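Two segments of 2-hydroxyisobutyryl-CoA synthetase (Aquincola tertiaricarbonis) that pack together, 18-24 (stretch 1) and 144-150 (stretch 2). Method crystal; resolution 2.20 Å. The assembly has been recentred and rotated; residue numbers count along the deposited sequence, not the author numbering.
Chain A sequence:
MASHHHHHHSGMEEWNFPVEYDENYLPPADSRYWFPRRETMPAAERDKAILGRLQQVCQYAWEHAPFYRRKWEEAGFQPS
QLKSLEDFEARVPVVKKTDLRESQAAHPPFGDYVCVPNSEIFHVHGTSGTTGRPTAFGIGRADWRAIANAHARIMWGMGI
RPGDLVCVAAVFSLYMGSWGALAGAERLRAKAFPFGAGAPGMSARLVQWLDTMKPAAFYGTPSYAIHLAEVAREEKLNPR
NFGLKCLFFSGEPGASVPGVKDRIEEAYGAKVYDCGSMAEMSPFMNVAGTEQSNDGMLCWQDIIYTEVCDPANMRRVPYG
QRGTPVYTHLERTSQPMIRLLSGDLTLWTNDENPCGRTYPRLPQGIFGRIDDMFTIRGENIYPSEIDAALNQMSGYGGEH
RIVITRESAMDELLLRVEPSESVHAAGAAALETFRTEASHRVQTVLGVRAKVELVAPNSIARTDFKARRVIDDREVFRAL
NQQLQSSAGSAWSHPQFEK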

# COMPACT_ATOMS: atom_id res chain seq x y z
N PRO A 18 21.22 -18.31 11.45
CA PRO A 18 20.35 -17.28 10.85
C PRO A 18 21.11 -15.96 10.68
O PRO A 18 21.94 -15.62 11.51
N VAL A 19 20.85 -15.23 9.59
CA VAL A 19 21.52 -13.96 9.30
C VAL A 19 21.05 -12.84 10.29
O VAL A 19 19.96 -12.92 10.85
N GLU A 20 21.91 -11.83 10.52
CA GLU A 20 21.68 -10.75 11.47
C GLU A 20 22.50 -9.51 11.09
O GLU A 20 23.50 -9.18 11.74
N TYR A 21 22.04 -8.82 10.06
CA TYR A 21 22.71 -7.65 9.49
C TYR A 21 22.79 -6.40 10.36
O TYR A 21 21.81 -6.00 10.97
N ASP A 22 23.97 -5.73 10.34
CA ASP A 22 24.19 -4.44 10.98
C ASP A 22 23.33 -3.44 10.20
O ASP A 22 23.59 -3.17 9.02
N GLU A 23 22.29 -2.92 10.86
CA GLU A 23 21.32 -1.96 10.34
C GLU A 23 21.94 -0.58 10.09
O GLU A 23 21.36 0.21 9.35
N ASN A 24 23.12 -0.30 10.67
CA ASN A 24 23.80 0.98 10.52
C ASN A 24 24.88 1.01 9.45
O ASN A 24 25.42 2.09 9.17
N TRP A 144 12.15 -10.32 7.30
CA TRP A 144 11.82 -8.99 6.77
C TRP A 144 13.11 -8.14 6.73
O TRP A 144 13.40 -7.48 5.73
N ARG A 145 13.90 -8.19 7.83
CA ARG A 145 15.21 -7.53 7.92
C ARG A 145 16.20 -8.12 6.90
O ARG A 145 16.87 -7.36 6.21
N ALA A 146 16.23 -9.46 6.75
CA ALA A 146 17.09 -10.13 5.76
C ALA A 146 16.72 -9.67 4.32
O ALA A 146 17.61 -9.40 3.51
N ILE A 147 15.42 -9.50 4.04
CA ILE A 147 14.91 -9.03 2.74
C ILE A 147 15.29 -7.54 2.50
O ILE A 147 15.74 -7.21 1.40
N ALA A 148 15.08 -6.67 3.51
CA ALA A 148 15.38 -5.24 3.40
C ALA A 148 16.88 -4.99 3.13
O ALA A 148 17.22 -4.15 2.30
N ASN A 149 17.75 -5.75 3.80
CA ASN A 149 19.20 -5.66 3.64
C ASN A 149 19.65 -6.17 2.29
O ASN A 149 20.43 -5.47 1.62
N ALA A 150 19.15 -7.35 1.87
CA ALA A 150 19.44 -7.92 0.55
C ALA A 150 19.02 -6.94 -0.51
O ALA A 150 19.80 -6.68 -1.42

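A carboxylate offers two oxygens in a fixed plane, and a guanidinium offers nitrogen donors around the edge of its own flat group; when the two groups meet edge to edge, charge attraction and hydrogen-bond geometry reinforce each other. The contact between the loop segment 18-24 and the helical turns 144-150 of 2-hydroxyisobutyryl-CoA synthetase is a compact example. Glu23 and Arg145 form a two-pronged salt bridge: Arg145 NH2 donates to Glu23 OE2 at 3.0 Å, with an N-H...O angle of 157°, and Arg145 NE donates to Glu23 OE1 at 3.3 Å, longer but almost perfectly straight at 176°. Glu23 OE2 lies at the edge of the guanidinium, near its plane, where the N-H bonds point.

Neither side chain reaches this arrangement fully extended. The CA-to-CB bond of Glu23 points sideways relative to the helix, but chi1 and chi2 both in the m well fold the chain so that its carboxylate comes nearer to the helix. Arg145 starts out toward the loop, with chi1 m, chi2 between wells at -34° and chi3 m, a bent path that presents NE and NH2 together to the acid.

The same carboxylate serves a second residue one helical turn further on. Asn149 ND2 donates to Glu23 OE1 at 3.2 Å with an angle of 152°, so this oxygen accepts from both Asn149 and Arg145. The amide is also held from within its own helix: Asn149 ND2 donates to Arg145 O at 2.7 Å and 174°, a short, nearly linear bond to the carbonyl that also accepts from the backbone, with Asn149 N 3.0 Å from Arg145 O. With chi1 at -78° (m) and chi2 at -89°, the amide group thus links the helix backbone to the loop's carboxylate, while OD1 is satisfied elsewhere in the structure.

Beyond the charged group the contact becomes one of close packing. The CA-to-CB bond of Tyr21 points toward the helix, and its m rotamer (chi1 -71°, chi2 -69°) brings the ring against Asn149, with Tyr21 CD2 3.3 Å from Asn149 CB. The approach is oblique. The ring also passes Ala146, at 4.3 Å between Tyr21 CE2 and Ala146 O, and its hydroxyl is hydrogen-bonded elsewhere in the structure. Asn149 therefore takes part in both the polar network and the packing against Tyr21, with CB making the closest approach to the ring.

Farther along, Val19 supplies a purely apolar contact. Its CA-to-CB bond points toward the helix, chi1 is p at 83°, and Val19 CG1 rests 3.7 Å from Ala146 CB. The small alanine side chain, directed sideways, meets the valine methyl at van der Waals distance, and both residues are buried. Glu20 and Asp22 have CA-to-CB bonds pointing away from the helix, in alternation with Val19 and Tyr21, which point toward it; Asp22 OD1 instead accepts from Asn24 N at 2.8 Å within the loop. On the helix, the CA-to-CB bond of Ile147 also points away, and the residue makes no contact with the loop.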

# COMPACT_ATOMS: atom_id res chain seq x y z
CB PRO A 18 19.21 -17.12 11.88
CG PRO A 18 19.26 -18.36 12.72
CD PRO A 18 20.74 -18.68 12.80
CB VAL A 19 21.36 -13.60 7.80
CG1 VAL A 19 20.01 -12.93 7.52
CG2 VAL A 19 22.53 -12.76 7.29
CB GLU A 20 22.09 -11.22 12.89
CG GLU A 20 20.91 -11.26 13.84
CD GLU A 20 21.10 -10.53 15.16
OE1 GLU A 20 20.23 -9.71 15.51
OE2 GLU A 20 22.13 -10.78 15.83
CB TYR A 21 22.05 -7.27 8.16
CG TYR A 21 22.32 -8.23 7.02
CD1 TYR A 21 23.59 -8.35 6.46
CD2 TYR A 21 21.27 -8.93 6.42
CE1 TYR A 21 23.83 -9.23 5.41
CE2 TYR A 21 21.49 -9.78 5.34
CZ TYR A 21 22.77 -9.92 4.83
OH TYR A 21 22.98 -10.72 3.74
CB ASP A 22 25.70 -4.06 10.94
CG ASP A 22 26.07 -2.65 11.43
OD1 ASP A 22 25.15 -1.88 11.82
OD2 ASP A 22 27.27 -2.30 11.40
CB GLU A 23 20.11 -1.86 11.30
CG GLU A 23 19.25 -3.12 11.39
CD GLU A 23 18.56 -3.56 10.11
OE1 GLU A 23 18.37 -4.79 9.93
OE2 GLU A 23 18.23 -2.69 9.28
CB ASN A 24 24.35 1.47 11.86
CG ASN A 24 23.22 1.80 12.81
OD1 ASN A 24 22.26 2.50 12.45
ND2 ASN A 24 23.26 1.17 13.97
CB TRP A 144 10.68 -8.32 7.62
CG TRP A 144 10.02 -7.21 6.86
CD1 TRP A 144 10.43 -5.91 6.79
CD2 TRP A 144 8.99 -7.35 5.86
NE1 TRP A 144 9.67 -5.21 5.88
CE2 TRP A 144 8.76 -6.07 5.30
CE3 TRP A 144 8.22 -8.43 5.39
CZ2 TRP A 144 7.79 -5.84 4.30
CZ3 TRP A 144 7.23 -8.20 4.43
CH2 TRP A 144 7.03 -6.92 3.89
CB ARG A 145 15.80 -7.54 9.36
CG ARG A 145 14.99 -6.74 10.42
CD ARG A 145 14.29 -5.47 9.92
NE ARG A 145 15.18 -4.50 9.26
CZ ARG A 145 14.76 -3.57 8.40
NH1 ARG A 145 13.48 -3.48 8.09
NH2 ARG A 145 15.62 -2.71 7.87
CB ALA A 146 16.97 -11.65 5.88
CB ILE A 147 13.36 -9.25 2.64
CG1 ILE A 147 13.01 -10.75 2.66
CG2 ILE A 147 12.77 -8.53 1.38
CD1 ILE A 147 11.51 -11.13 2.96
CB ALA A 148 14.94 -4.51 4.66
CB ASN A 149 19.92 -6.35 4.77
CG ASN A 149 19.94 -5.52 6.01
OD1 ASN A 149 20.84 -4.72 6.21
ND2 ASN A 149 18.93 -5.67 6.86
CB ALA A 150 18.66 -9.21 0.35